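Assembly chaperone of ribosomal protein L4 (Acl4) (Chaetomium thermophilum, PDB 5TQB) acts as an assembly chaperone of ribosomal protein L4, which it probably holds through a right-handed solenoid of paired helices related to tetratricopeptide repeats. Local coordinates at residues R144-L149 and T175-I180; R169-I174 and N193-Q198; T187-A192 and E206-S211. All coordinates share one frame; numbering follows the deposited sequence.

Contact 1. Residues R144-L149 and T175-I180; sequences RLAETL and TEATMI. With EDO (1,2-ethanediol), chain I.
Consecutive helices 131-156 and 166-180 run antiparallel as a helical hairpin, segment axes 9.1 Å apart, consistent with a tetratricopeptide-like fold. Ala146 and Ala177 mark the nearest backbone approach, CA to CA 4.8 Å. Ile180 has CG1 in the crowded position between backbone N and carbonyl carbon (chi1 68°). Ile180 CD1 meets Leu145 CD2 at 3.7 Å and Ala146 CB at 3.9 Å. Leu149 crosses the extended chain of Glu176 at about a right angle, Leu149 CD1 3.5 Å from Glu176 CD. The Glu176 carboxylate goes on to a salt bridge with Arg114 of helix 100-125.

Within helix 131-156 the bent chain of Arg144 grips Glu147 side-on in a salt bridge. Arg144 NE gives a nearly straight bond to Glu147 OE1 (2.9 Å, 174°), and NH2 reaches the syn lone pair of OE2. From outside the helix, ethanediol O2, probably from the crystallisation liquor, donates to Glu147 OE1 at 3.0 Å, and Trp184 NE1 bonds OE2. An alanine at Glu147 would remove this carboxylate and probably leave the Arg144 guanidinium less firmly held. Methyl and methylene packing thus joins the helices, while the Arg144-Glu147 pair lies on the side turned from helix 166-180, where another protein's chain also packs.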
loop_
_atom_site.group_PDB
_atom_site.type_symbol
_atom_site.label_atom_id
_atom_site.label_comp_id
_atom_site.label_asym_id
_atom_site.label_seq_id
_atom_site.Cartn_x
_atom_site.Cartn_y
_atom_site.Cartn_z
ATOM N N ARG B 144 14.713 7.948 -3.505
ATOM C CA ARG B 144 14.641 7.190 -4.752
ATOM C C ARG B 144 15.986 6.532 -5.036
ATOM O O ARG B 144 16.047 5.402 -5.533
ATOM C CB ARG B 144 14.255 8.095 -5.931
ATOM C CG ARG B 144 12.850 8.702 -5.865
ATOM C CD ARG B 144 11.735 7.653 -5.864
ATOM N NE ARG B 144 11.393 7.209 -4.512
ATOM C CZ ARG B 144 10.745 7.947 -3.613
ATOM N NH1 ARG B 144 10.364 9.191 -3.902
ATOM N NH2 ARG B 144 10.485 7.445 -2.412
ATOM N N LEU B 145 17.065 7.252 -4.735
ATOM C CA LEU B 145 18.413 6.727 -4.916
ATOM C C LEU B 145 18.662 5.570 -3.960
ATOM O O LEU B 145 19.195 4.538 -4.359
ATOM C CB LEU B 145 19.463 7.815 -4.685
ATOM C CG LEU B 145 20.922 7.342 -4.772
ATOM C CD1 LEU B 145 21.231 6.760 -6.144
ATOM C CD2 LEU B 145 21.882 8.477 -4.453
ATOM N N ALA B 146 18.276 5.751 -2.700
ATOM C CA ALA B 146 18.456 4.719 -1.684
ATOM C C ALA B 146 17.721 3.448 -2.089
ATOM O O ALA B 146 18.247 2.336 -1.962
ATOM C CB ALA B 146 17.956 5.212 -0.345
ATOM N N GLU B 147 16.502 3.625 -2.590
ATOM C CA GLU B 147 15.699 2.511 -3.067
ATOM C C GLU B 147 16.349 1.838 -4.277
ATOM O O GLU B 147 16.194 0.639 -4.481
ATOM C CB GLU B 147 14.290 2.989 -3.422
ATOM C CG GLU B 147 13.442 3.395 -2.217
ATOM C CD GLU B 147 12.300 4.354 -2.582
ATOM O OE1 GLU B 147 11.985 4.492 -3.785
ATOM O OE2 GLU B 147 11.720 4.975 -1.664
ATOM N N THR B 148 17.077 2.615 -5.074
ATOM C CA THR B 148 17.752 2.081 -6.253
ATOM C C THR B 148 18.927 1.204 -5.832
ATOM O O THR B 148 19.171 0.143 -6.415
ATOM C CB THR B 148 18.256 3.212 -7.172
ATOM O OG1 THR B 148 17.138 3.968 -7.661
ATOM C CG2 THR B 148 19.028 2.654 -8.353
ATOM N N LEU B 149 19.656 1.648 -4.817
ATOM C CA LEU B 149 20.793 0.887 -4.333
ATOM C C LEU B 149 20.271 -0.412 -3.735
ATOM O O LEU B 149 20.837 -1.481 -3.963
ATOM C CB LEU B 149 21.592 1.703 -3.312
ATOM C CG LEU B 149 22.099 3.056 -3.837
ATOM C CD1 LEU B 149 22.852 3.812 -2.758
ATOM C CD2 LEU B 149 22.966 2.890 -5.069
ATOM N N THR B 175 25.773 0.648 3.014
ATOM C CA THR B 175 26.474 1.703 3.749
ATOM C C THR B 175 26.124 3.072 3.162
ATOM O O THR B 175 25.819 4.011 3.900
ATOM C CB THR B 175 28.016 1.512 3.761
ATOM O OG1 THR B 175 28.491 1.235 2.437
ATOM C CG2 THR B 175 28.414 0.374 4.696
ATOM N N GLU B 176 26.155 3.179 1.835
ATOM C CA GLU B 176 25.770 4.415 1.164
ATOM C C GLU B 176 24.286 4.740 1.378
ATOM O O GLU B 176 23.925 5.896 1.578
ATOM C CB GLU B 176 26.079 4.339 -0.335
ATOM C CG GLU B 176 25.597 5.564 -1.124
ATOM C CD GLU B 176 25.942 5.506 -2.605
ATOM O OE1 GLU B 176 26.780 4.665 -2.996
ATOM O OE2 GLU B 176 25.372 6.307 -3.379
ATOM N N ALA B 177 23.431 3.721 1.339
ATOM C CA ALA B 177 21.991 3.931 1.466
ATOM C C ALA B 177 21.600 4.411 2.866
ATOM O O ALA B 177 20.726 5.267 3.009
ATOM C CB ALA B 177 21.243 2.661 1.114
ATOM N N THR B 178 22.237 3.861 3.896
ATOM C CA THR B 178 21.969 4.295 5.266
ATOM C C THR B 178 22.529 5.694 5.505
ATOM O O THR B 178 22.059 6.427 6.375
ATOM C CB THR B 178 22.563 3.329 6.315
ATOM O OG1 THR B 178 23.935 3.057 6.004
ATOM C CG2 THR B 178 21.784 2.025 6.347
HETATM N N MSE B 179 23.537 6.062 4.724
HETATM C CA MSE B 179 24.142 7.380 4.831
HETATM C C MSE B 179 23.213 8.463 4.276
HETATM O O MSE B 179 23.056 9.524 4.883
HETATM C CB MSE B 179 25.469 7.398 4.074
HETATM C CG MSE B 179 26.323 8.624 4.338
HETATM SE SE MSE B 179 27.959 8.617 3.276
HETATM C CE MSE B 179 27.171 8.694 1.491
ATOM N N ILE B 180 22.590 8.186 3.133
ATOM C CA ILE B 180 21.788 9.185 2.426
ATOM C C ILE B 180 20.327 9.219 2.880
ATOM O O ILE B 180 19.647 10.232 2.708
ATOM C CB ILE B 180 21.833 8.964 0.893
ATOM C CG1 ILE B 180 21.110 7.665 0.512
ATOM C CG2 ILE B 180 23.281 8.970 0.407
ATOM C CD1 ILE B 180 21.121 7.341 -0.978
HETATM C C1 EDO I . 8.713 4.196 -4.031
HETATM O O1 EDO I . 8.768 3.642 -2.733
HETATM C C2 EDO I . 8.993 3.109 -5.043
HETATM O O2 EDO I . 10.045 2.301 -4.563
#

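Contact 2. Residues R169-I174 and N193-Q198; sequences RCEALI and NVRISQ
Glu171 carries the polar half of this contact. Its CB points neither at helix 185-197 nor away from it. The bend at chi2 (-65°) then swings the chain across the gap. Glu171 CG comes within 4.0 Å of Gln198 NE2. CD lies behind the oxygen that does the bonding, a little farther from both donors. At the tip, OE2 takes two hydrogen bonds. Gln198 NE2 donates to the anti lone pair of Glu171 OE2 at 3.1 Å and is fairly straight (163°). Arg195 NH1 also stands 3.1 Å from Glu171 OE2, but comes from above the carboxylate plane and is more bent (135°). This second bond is part of a salt bridge. Arg195 NH1 also donates to Gln198 OE1 at 2.9 Å, in the carbonyl plane on a lone pair. The three side chains therefore close a small ring of bonds, which should limit rotation of the Gln198 amide.

Helices 166-180 and 185-197 are consecutive and antiparallel. They make a helical hairpin, consistent with the tetratricopeptide-like family. Their segment axes stay 11.1 Å apart, so side chains must span the gap.

Beside the polar ring, Ile174 and Val194 meet tip to tip, CG2 to CG2 at 4.0 Å. Cys170 CB lies 4.3 Å from Val194 CG2. Ile174 CD1 touches the Arg195 guanidinium obliquely. Gln198 NE2 has a second acceptor, Glu167 OE2. Asn193 OD1 and Ser197 OG hydrogen-bond to basic side chains of another protein's chain.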
loop_
_atom_site.group_PDB
_atom_site.type_symbol
_atom_site.label_atom_id
_atom_site.label_comp_id
_atom_site.label_asym_id
_atom_site.label_seq_id
_atom_site.Cartn_x
_atom_site.Cartn_y
_atom_site.Cartn_z
ATOM N N ARG B 169 29.801 -6.093 -2.648
ATOM C CA ARG B 169 29.018 -5.077 -3.341
ATOM C C ARG B 169 27.770 -4.689 -2.547
ATOM O O ARG B 169 27.426 -3.507 -2.469
ATOM C CB ARG B 169 28.645 -5.560 -4.744
ATOM C CG ARG B 169 29.797 -5.469 -5.732
ATOM C CD ARG B 169 29.433 -6.031 -7.096
ATOM N NE ARG B 169 30.467 -5.749 -8.089
ATOM C CZ ARG B 169 30.470 -6.222 -9.333
ATOM N NH1 ARG B 169 29.495 -7.020 -9.754
ATOM N NH2 ARG B 169 31.458 -5.902 -10.157
ATOM N N CYS B 170 27.108 -5.677 -1.949
ATOM C CA CYS B 170 25.937 -5.418 -1.110
ATOM C C CYS B 170 26.309 -4.555 0.090
ATOM O O CYS B 170 25.593 -3.614 0.428
ATOM C CB CYS B 170 25.308 -6.726 -0.615
ATOM S SG CYS B 170 24.399 -7.678 -1.861
ATOM N N GLU B 171 27.428 -4.881 0.730
ATOM C CA GLU B 171 27.889 -4.127 1.891
ATOM C C GLU B 171 28.143 -2.660 1.553
ATOM O O GLU B 171 27.911 -1.780 2.381
ATOM C CB GLU B 171 29.162 -4.754 2.473
ATOM C CG GLU B 171 28.911 -5.813 3.542
ATOM C CD GLU B 171 28.253 -5.248 4.795
ATOM O OE1 GLU B 171 28.100 -4.009 4.890
ATOM O OE2 GLU B 171 27.884 -6.046 5.685
ATOM N N ALA B 172 28.615 -2.401 0.337
ATOM C CA ALA B 172 28.919 -1.040 -0.094
ATOM C C ALA B 172 27.631 -0.285 -0.388
ATOM O O ALA B 172 27.527 0.919 -0.139
ATOM C CB ALA B 172 29.811 -1.064 -1.325
ATOM N N LEU B 173 26.645 -1.002 -0.912
ATOM C CA LEU B 173 25.367 -0.399 -1.251
ATOM C C LEU B 173 24.600 0.033 -0.004
ATOM O O LEU B 173 24.061 1.139 0.039
ATOM C CB LEU B 173 24.536 -1.369 -2.094
ATOM C CG LEU B 173 25.053 -1.538 -3.526
ATOM C CD1 LEU B 173 24.571 -2.841 -4.138
ATOM C CD2 LEU B 173 24.616 -0.357 -4.377
ATOM N N ILE B 174 24.567 -0.822 1.017
ATOM C CA ILE B 174 23.777 -0.522 2.212
ATOM C C ILE B 174 24.452 0.520 3.109
ATOM O O ILE B 174 23.777 1.203 3.878
ATOM C CB ILE B 174 23.431 -1.794 3.037
ATOM C CG1 ILE B 174 24.701 -2.495 3.528
ATOM C CG2 ILE B 174 22.569 -2.744 2.211
ATOM C CD1 ILE B 174 24.444 -3.626 4.518
ATOM N N ASN B 193 17.968 -7.607 5.415
ATOM C CA ASN B 193 17.999 -8.624 4.374
ATOM C C ASN B 193 19.401 -9.189 4.243
ATOM O O ASN B 193 19.595 -10.403 4.285
ATOM C CB ASN B 193 17.557 -8.028 3.038
ATOM C CG ASN B 193 16.738 -8.995 2.205
ATOM O OD1 ASN B 193 16.904 -10.209 2.297
ATOM N ND2 ASN B 193 15.840 -8.456 1.391
ATOM N N VAL B 194 20.376 -8.295 4.110
ATOM C CA VAL B 194 21.787 -8.678 4.023
ATOM C C VAL B 194 22.241 -9.442 5.266
ATOM O O VAL B 194 22.811 -10.526 5.162
ATOM C CB VAL B 194 22.692 -7.434 3.832
ATOM C CG1 VAL B 194 24.170 -7.813 3.871
ATOM C CG2 VAL B 194 22.362 -6.732 2.517
ATOM N N ARG B 195 21.984 -8.864 6.436
ATOM C CA ARG B 195 22.385 -9.455 7.709
ATOM C C ARG B 195 21.919 -10.910 7.865
ATOM O O ARG B 195 22.705 -11.775 8.270
ATOM C CB ARG B 195 21.852 -8.603 8.864
ATOM C CG ARG B 195 22.513 -7.234 8.978
ATOM C CD ARG B 195 23.910 -7.333 9.567
ATOM N NE ARG B 195 24.560 -6.028 9.670
ATOM C CZ ARG B 195 25.249 -5.451 8.690
ATOM N NH1 ARG B 195 25.385 -6.052 7.516
ATOM N NH2 ARG B 195 25.803 -4.265 8.882
ATOM N N ILE B 196 20.654 -11.169 7.535
ATOM C CA ILE B 196 20.086 -12.515 7.605
ATOM C C ILE B 196 20.947 -13.496 6.821
ATOM O O ILE B 196 21.315 -14.561 7.325
ATOM C CB ILE B 196 18.645 -12.552 7.040
ATOM C CG1 ILE B 196 17.695 -11.757 7.938
ATOM C CG2 ILE B 196 18.136 -13.986 6.930
ATOM C CD1 ILE B 196 16.347 -11.418 7.290
ATOM N N SER B 197 21.267 -13.132 5.586
ATOM C CA SER B 197 22.097 -13.976 4.743
ATOM C C SER B 197 23.560 -13.997 5.190
ATOM O O SER B 197 24.357 -14.772 4.665
ATOM C CB SER B 197 21.990 -13.535 3.286
ATOM O OG SER B 197 20.805 -14.048 2.706
ATOM N N GLN B 198 23.905 -13.148 6.154
ATOM C CA GLN B 198 25.241 -13.157 6.745
ATOM C C GLN B 198 25.241 -13.905 8.071
ATOM O O GLN B 198 26.227 -13.872 8.803
ATOM C CB GLN B 198 25.735 -11.732 6.975
ATOM C CG GLN B 198 26.059 -10.972 5.709
ATOM C CD GLN B 198 26.465 -9.546 5.996
ATOM O OE1 GLN B 198 25.871 -8.880 6.846
ATOM N NE2 GLN B 198 27.490 -9.072 5.302
#

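Contact 3. Residues T187-A192 and E206-S211; sequences TWQTVA and EALRRS
Trp188 has CG anti to the carbonyl carbon (chi1 -65°), and Arg210 has CG anti to its backbone N (chi1 174°). The Arg210 chain then runs extended from CG to NE. These torsions lay the arginine along one face of the indole. Arg210 CD stands over the five-membered ring of Trp188, 3.9 Å from its centroid, as a CH-pi contact. Farther along, the guanidinium lies over the CZ2 rim of the indole, with CZ2 under its centre and the planes 18° apart. Arg210 CZ is 3.3 Å from Trp188 CZ2. The hydrogen bond from Trp188 NE1 to Pro182 O also limits rotation of the indole.

Small residues let the backbones approach, with segment axes 7.9 Å apart. Ala207 CB rests 3.5 Å from Trp188 O and 3.9 Å from Ala192 CB. Ala192 CB also touches Leu208 CG at 3.6 Å. Ser211 presents CB to Trp188 CB and sends OG back to Leu208 O at 2.8 Å. A water donates both to Gln189 OE1, at 2.8 Å, and to Ser211 OG. It bridges the two helices where their side chains do not bond directly.

Antiparallel helices 185-197 and 201-212 pack as a helical hairpin, consistent with a tetratricopeptide-like solenoid. Helix 228-240 packs on Gln189 and Leu208, and its Ser230 O accepts from Gln189 NE2. On the other flank, Thr178 of helix 166-180 touches Trp188 and Val191, and helix 131-156 reaches Thr187 and Thr190.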
loop_
_atom_site.group_PDB
_atom_site.type_symbol
_atom_site.label_atom_id
_atom_site.label_comp_id
_atom_site.label_asym_id
_atom_site.label_seq_id
_atom_site.Cartn_x
_atom_site.Cartn_y
_atom_site.Cartn_z
ATOM N N THR B 187 15.692 1.295 3.720
ATOM C CA THR B 187 17.132 1.170 3.807
ATOM C C THR B 187 17.475 0.154 4.896
ATOM O O THR B 187 18.312 -0.725 4.695
ATOM C CB THR B 187 17.795 2.526 4.099
ATOM O OG1 THR B 187 17.267 3.069 5.313
ATOM C CG2 THR B 187 17.527 3.502 2.963
ATOM N N TRP B 188 16.806 0.266 6.038
ATOM C CA TRP B 188 17.077 -0.605 7.177
ATOM C C TRP B 188 16.473 -1.986 6.970
ATOM O O TRP B 188 16.978 -2.988 7.478
ATOM C CB TRP B 188 16.566 0.046 8.457
ATOM C CG TRP B 188 17.329 1.288 8.742
ATOM C CD1 TRP B 188 16.893 2.571 8.602
ATOM C CD2 TRP B 188 18.689 1.369 9.179
ATOM N NE1 TRP B 188 17.895 3.449 8.938
ATOM C CE2 TRP B 188 19.009 2.735 9.294
ATOM C CE3 TRP B 188 19.666 0.419 9.489
ATOM C CZ2 TRP B 188 20.261 3.173 9.712
ATOM C CZ3 TRP B 188 20.910 0.856 9.904
ATOM C CH2 TRP B 188 21.197 2.219 10.011
ATOM N N GLN B 189 15.398 -2.024 6.196
ATOM C CA GLN B 189 14.810 -3.275 5.762
ATOM C C GLN B 189 15.846 -4.055 4.955
ATOM O O GLN B 189 16.013 -5.267 5.126
ATOM C CB GLN B 189 13.586 -2.972 4.909
ATOM C CG GLN B 189 12.631 -4.118 4.756
ATOM C CD GLN B 189 11.250 -3.650 4.354
ATOM O OE1 GLN B 189 10.615 -2.864 5.061
ATOM N NE2 GLN B 189 10.779 -4.127 3.210
ATOM N N THR B 190 16.554 -3.339 4.088
ATOM C CA THR B 190 17.523 -3.951 3.190
ATOM C C THR B 190 18.791 -4.324 3.943
ATOM O O THR B 190 19.460 -5.295 3.595
ATOM C CB THR B 190 17.852 -3.015 2.010
ATOM O OG1 THR B 190 16.645 -2.711 1.307
ATOM C CG2 THR B 190 18.831 -3.660 1.037
ATOM N N VAL B 191 19.118 -3.551 4.973
ATOM C CA VAL B 191 20.242 -3.878 5.835
ATOM C C VAL B 191 19.956 -5.226 6.496
ATOM O O VAL B 191 20.829 -6.089 6.570
ATOM C CB VAL B 191 20.479 -2.772 6.895
ATOM C CG1 VAL B 191 21.371 -3.266 8.034
ATOM C CG2 VAL B 191 21.099 -1.541 6.251
ATOM N N ALA B 192 18.722 -5.410 6.952
ATOM C CA ALA B 192 18.329 -6.651 7.611
ATOM C C ALA B 192 18.419 -7.830 6.647
ATOM O O ALA B 192 18.888 -8.910 7.016
ATOM C CB ALA B 192 16.922 -6.530 8.162
ATOM N N GLU B 206 17.538 -6.031 14.999
ATOM C CA GLU B 206 17.821 -4.649 15.362
ATOM C C GLU B 206 17.462 -3.696 14.221
ATOM O O GLU B 206 16.852 -2.648 14.443
ATOM C CB GLU B 206 19.303 -4.510 15.707
ATOM C CG GLU B 206 19.706 -3.158 16.270
ATOM C CD GLU B 206 21.201 -3.067 16.532
ATOM O OE1 GLU B 206 21.594 -2.453 17.548
ATOM O OE2 GLU B 206 21.982 -3.610 15.720
ATOM N N ALA B 207 17.833 -4.078 13.003
ATOM C CA ALA B 207 17.573 -3.263 11.822
ATOM C C ALA B 207 16.082 -3.176 11.523
ATOM O O ALA B 207 15.569 -2.101 11.212
ATOM C CB ALA B 207 18.314 -3.828 10.622
ATOM N N LEU B 208 15.391 -4.306 11.616
ATOM C CA LEU B 208 13.965 -4.352 11.314
ATOM C C LEU B 208 13.146 -3.565 12.335
ATOM O O LEU B 208 12.176 -2.891 11.982
ATOM C CB LEU B 208 13.490 -5.802 11.272
ATOM C CG LEU B 208 13.860 -6.601 10.022
ATOM C CD1 LEU B 208 13.514 -8.070 10.208
ATOM C CD2 LEU B 208 13.174 -6.054 8.778
ATOM N N ARG B 209 13.541 -3.656 13.599
ATOM C CA ARG B 209 12.894 -2.907 14.669
ATOM C C ARG B 209 13.049 -1.411 14.416
ATOM O O ARG B 209 12.179 -0.614 14.775
ATOM C CB ARG B 209 13.519 -3.277 16.017
ATOM C CG ARG B 209 12.534 -3.724 17.093
ATOM C CD ARG B 209 13.055 -4.943 17.853
ATOM N NE ARG B 209 14.467 -4.813 18.208
ATOM C CZ ARG B 209 15.275 -5.834 18.493
ATOM N NH1 ARG B 209 14.823 -7.082 18.468
ATOM N NH2 ARG B 209 16.543 -5.603 18.798
ATOM N N ARG B 210 14.157 -1.035 13.787
ATOM C CA ARG B 210 14.417 0.365 13.477
ATOM C C ARG B 210 13.559 0.857 12.315
ATOM O O ARG B 210 13.036 1.970 12.356
ATOM C CB ARG B 210 15.892 0.582 13.154
ATOM C CG ARG B 210 16.186 1.986 12.680
ATOM C CD ARG B 210 17.630 2.350 12.879
ATOM N NE ARG B 210 17.877 3.734 12.500
ATOM C CZ ARG B 210 19.057 4.334 12.586
ATOM N NH1 ARG B 210 20.110 3.670 13.042
ATOM N NH2 ARG B 210 19.183 5.600 12.212
ATOM N N SER B 211 13.422 0.033 11.281
ATOM C CA SER B 211 12.619 0.396 10.123
ATOM C C SER B 211 11.158 0.561 10.513
ATOM O O SER B 211 10.477 1.454 10.020
ATOM C CB SER B 211 12.738 -0.662 9.028
ATOM O OG SER B 211 12.106 -1.869 9.416
HETATM O O HOH W 1 9.718 -1.525 7.348
#

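How the contacts relate
The three contacts join four successive helices, 131-156, 166-180, 185-197 and 201-212, each to the next. Contact 1 and contact 2 share helix 166-180, and contact 2 and contact 3 share helix 185-197. The contacts lie about 11 to 13 Å apart, centre to centre. Along the chain, contact 2 interleaves with each of the others, while contact 1 closes before contact 3 opens. Direct packing ties them together: Leu149 on Leu173 between contacts 1 and 2, and Ile174 on Val191 and Thr190 between contacts 2 and 3. Such near-continuous packing is consistent with an alpha solenoid, whose surface probably serves to bind L4.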